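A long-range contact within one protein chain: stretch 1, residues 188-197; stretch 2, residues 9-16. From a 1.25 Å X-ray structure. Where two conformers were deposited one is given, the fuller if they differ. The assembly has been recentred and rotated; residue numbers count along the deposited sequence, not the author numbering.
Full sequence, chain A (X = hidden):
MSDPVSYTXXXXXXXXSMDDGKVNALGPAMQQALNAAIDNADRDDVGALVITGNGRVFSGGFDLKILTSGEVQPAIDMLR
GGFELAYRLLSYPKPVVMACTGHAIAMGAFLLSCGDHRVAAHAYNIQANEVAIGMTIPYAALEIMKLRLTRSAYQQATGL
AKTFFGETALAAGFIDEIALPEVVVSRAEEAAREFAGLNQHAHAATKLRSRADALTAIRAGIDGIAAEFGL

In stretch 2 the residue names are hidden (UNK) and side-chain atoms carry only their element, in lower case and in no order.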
# COMPACT_ATOMS: atom_id res chain seq x y z
N ALA A 188 -0.07 10.70 -22.97
CA ALA A 188 -1.17 9.77 -22.69
C ALA A 188 -1.52 8.94 -23.92
O ALA A 188 -1.72 7.73 -23.82
CB ALA A 188 -2.40 10.52 -22.17
N GLU A 189 -1.57 9.58 -25.09
CA GLU A 189 -1.89 8.88 -26.32
C GLU A 189 -0.79 7.90 -26.71
O GLU A 189 -1.07 6.79 -27.16
CB GLU A 189 -2.16 9.88 -27.45
CG GLU A 189 -3.47 10.63 -27.24
CD GLU A 189 -3.61 11.86 -28.11
OE1 GLU A 189 -2.59 12.28 -28.71
OE2 GLU A 189 -4.73 12.40 -28.19
N GLU A 190 0.47 8.30 -26.51
CA GLU A 190 1.61 7.43 -26.78
C GLU A 190 1.53 6.18 -25.89
O GLU A 190 1.71 5.06 -26.36
CB GLU A 190 2.92 8.18 -26.53
CG GLU A 190 4.17 7.39 -26.89
CD GLU A 190 5.44 8.19 -26.67
OE1 GLU A 190 5.63 8.70 -25.56
OE2 GLU A 190 6.24 8.30 -27.62
N ALA A 191 1.25 6.39 -24.60
CA ALA A 191 1.15 5.29 -23.66
C ALA A 191 -0.01 4.36 -24.04
O ALA A 191 0.14 3.14 -24.03
CB ALA A 191 0.97 5.82 -22.24
N ALA A 192 -1.15 4.95 -24.39
CA ALA A 192 -2.30 4.16 -24.82
C ALA A 192 -1.96 3.29 -26.04
O ALA A 192 -2.31 2.11 -26.07
CB ALA A 192 -3.48 5.07 -25.12
N ARG A 193 -1.25 3.86 -27.01
CA ARG A 193 -0.86 3.09 -28.19
C ARG A 193 0.06 1.93 -27.81
O ARG A 193 -0.05 0.84 -28.37
CB ARG A 193 -0.25 3.99 -29.26
CG ARG A 193 -1.28 4.91 -29.92
CD ARG A 193 -0.68 5.74 -31.04
NE ARG A 193 -1.71 6.44 -31.81
CZ ARG A 193 -2.05 7.71 -31.63
NH1 ARG A 193 -1.43 8.44 -30.72
NH2 ARG A 193 -3.00 8.26 -32.38
N GLU A 194 0.96 2.16 -26.85
CA GLU A 194 1.81 1.10 -26.33
C GLU A 194 0.99 -0.01 -25.67
O GLU A 194 1.18 -1.19 -25.95
CB GLU A 194 2.84 1.66 -25.34
CG GLU A 194 3.71 0.61 -24.67
CD GLU A 194 4.46 1.16 -23.47
OE1 GLU A 194 4.41 2.38 -23.25
OE2 GLU A 194 5.10 0.36 -22.76
N PHE A 195 0.08 0.37 -24.78
CA PHE A 195 -0.71 -0.62 -24.06
C PHE A 195 -1.66 -1.40 -24.98
O PHE A 195 -2.00 -2.55 -24.69
CB PHE A 195 -1.50 0.03 -22.91
CG PHE A 195 -0.63 0.75 -21.91
CD1 PHE A 195 0.61 0.25 -21.54
CD2 PHE A 195 -1.06 1.94 -21.37
CE1 PHE A 195 1.39 0.94 -20.62
CE2 PHE A 195 -0.29 2.63 -20.45
CZ PHE A 195 0.94 2.13 -20.07
N ALA A 196 -2.06 -0.78 -26.08
CA ALA A 196 -2.87 -1.48 -27.08
C ALA A 196 -2.11 -2.68 -27.67
O ALA A 196 -2.72 -3.58 -28.25
CB ALA A 196 -3.31 -0.53 -28.19
N GLY A 197 -0.79 -2.67 -27.52
CA GLY A 197 0.05 -3.76 -28.00
C GLY A 197 0.14 -4.93 -27.03
O GLY A 197 0.64 -6.01 -27.38
N UNK A 9 -11.80 8.77 -32.81
CA UNK A 9 -11.00 7.58 -33.01
C UNK A 9 -9.75 7.92 -33.81
O UNK A 9 -9.83 8.54 -34.87
n UNK A 9 -13.14 1.96 -35.73
c UNK A 9 -13.24 3.21 -36.16
n UNK A 9 -13.94 3.48 -37.26
c UNK A 9 -10.98 5.21 -33.95
c UNK A 9 -11.80 6.47 -33.70
c UNK A 9 -11.84 4.00 -34.29
n UNK A 9 -12.63 4.19 -35.50
N UNK A 10 -8.59 7.54 -33.28
CA UNK A 10 -7.32 7.72 -33.97
C UNK A 10 -6.60 6.38 -33.99
O UNK A 10 -6.05 5.94 -32.98
c UNK A 10 -6.76 12.20 -31.62
c UNK A 10 -6.43 8.72 -33.23
c UNK A 10 -6.12 10.91 -32.09
n UNK A 10 -5.81 13.00 -30.81
c UNK A 10 -7.10 10.04 -32.88
N UNK A 11 -6.60 5.73 -35.16
CA UNK A 11 -6.02 4.40 -35.31
C UNK A 11 -6.39 3.45 -34.18
O UNK A 11 -7.56 3.06 -34.03
c UNK A 11 -4.50 4.47 -35.52
o UNK A 11 -3.27 4.83 -33.50
o UNK A 11 -3.79 6.59 -34.71
c UNK A 11 -3.81 5.36 -34.50
N UNK A 12 -5.41 3.07 -33.37
CA UNK A 12 -5.63 2.04 -32.36
C UNK A 12 -6.34 2.56 -31.11
O UNK A 12 -6.65 1.77 -30.22
o UNK A 12 -3.42 2.30 -31.38
c UNK A 12 -4.31 1.37 -31.98
N UNK A 13 -6.58 3.86 -31.02
CA UNK A 13 -7.15 4.41 -29.80
C UNK A 13 -8.36 5.31 -30.03
O UNK A 13 -8.61 5.78 -31.14
c UNK A 13 -5.70 6.50 -29.67
c UNK A 13 -4.75 7.37 -28.86
c UNK A 13 -6.09 5.19 -28.98
c UNK A 13 -4.88 4.31 -28.71
N UNK A 14 -9.13 5.50 -28.97
CA UNK A 14 -10.17 6.52 -28.95
C UNK A 14 -9.77 7.57 -27.93
O UNK A 14 -9.30 7.24 -26.84
c UNK A 14 -11.52 5.91 -28.58
N UNK A 15 -9.94 8.84 -28.29
CA UNK A 15 -9.69 9.95 -27.38
C UNK A 15 -11.01 10.58 -27.00
O UNK A 15 -11.76 11.04 -27.87
c UNK A 15 -7.47 10.34 -28.47
c UNK A 15 -8.76 11.00 -27.99
c UNK A 15 -8.46 12.10 -26.97
N UNK A 16 -11.30 10.58 -25.71
CA UNK A 16 -12.53 11.12 -25.16
C UNK A 16 -12.14 12.33 -24.32
O UNK A 16 -11.38 12.22 -23.36
c UNK A 16 -14.25 7.70 -24.34
c UNK A 16 -14.41 10.64 -23.52
c UNK A 16 -13.63 8.84 -25.14
c UNK A 16 -13.22 10.05 -24.28
O HOH W 1 -5.67 14.87 -28.95
O HOH W 2 -1.11 0.70 -30.89

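Position 9 carries seven side-chain atoms: three carbons, a nitrogen, then a carbon bearing two more nitrogens. That guanidinium makes it Arg 9, and its side chain is out of reach of stretch 1, contributing nothing to the contact.

Position 10 has four carbons in an unbranched row ending in nitrogen. The terminal nitrogen lies 2.9 Å from OE2 of Glu 189, and the first carbon, CB, is 3.6 Å from NH2 of Arg 193. This is Lys 10, extended beyond chi1 so that its NZ reaches the carboxylate in a salt bridge. Water 1 closes the triangle, accepting from NZ and donating to OE2 of Glu 189.

Position 11 shows two carbons, the second carrying two oxygens, both facing the guanidinium of Arg 193. It is Asp 11. The fork is matched atom for atom: NE of Arg 193 donates to OD2 at 2.8 Å and NH2 of Arg 193 to OD1 at 3.0 Å, both nearly straight. OD2 also accepts from the backbone N of position 12 at 2.8 Å, which ties the carboxylate to its own turn.

Position 12 has one carbon and one oxygen, the oxygen 3.7 Å from CG of Arg 193: Ser 12. Water 2 hydrogen-bonds to its OG and donates to the backbone O of Arg 193, linking turn and helix.

Position 13 has four carbons forked at the first, one arm two carbons long; they pack against Glu 189, Ala 192 and Arg 193. It is Ile 13. Its CG2 packs 3.9 Å from CB of Ala 192 and 3.8 Å from CG of Arg 193, while CD1 sits 3.9 Å from CG of Glu 189 and covers one face of the guanidinium.

Position 14 is a single carbon, Ala 14, out of reach of the helix. Position 15 has one carbon bearing two more, one of these 3.4 Å from OE2 of Glu 189: Val 15. Position 16, four carbons forked like those of 13, is Ile 16, also out of reach.

The rule is a polar turn beside an apolar anchor. A type II' turn from Lys 10 to Ile 13, with paired backbone hydrogen bonds between its ends, presents consecutive side chains toward the helix. Glu 189 and Arg 193, one helical turn apart, meet opposite charges on Lys 10 and Asp 11, while small Ala 192 leaves its CB in contact with Ile 13. On the strand, Ile 13 and Val 15 point toward the helix and Ala 14 does not, the alternation expected of an extended chain.

Stretch 2 (9-16) RKDSIAVI
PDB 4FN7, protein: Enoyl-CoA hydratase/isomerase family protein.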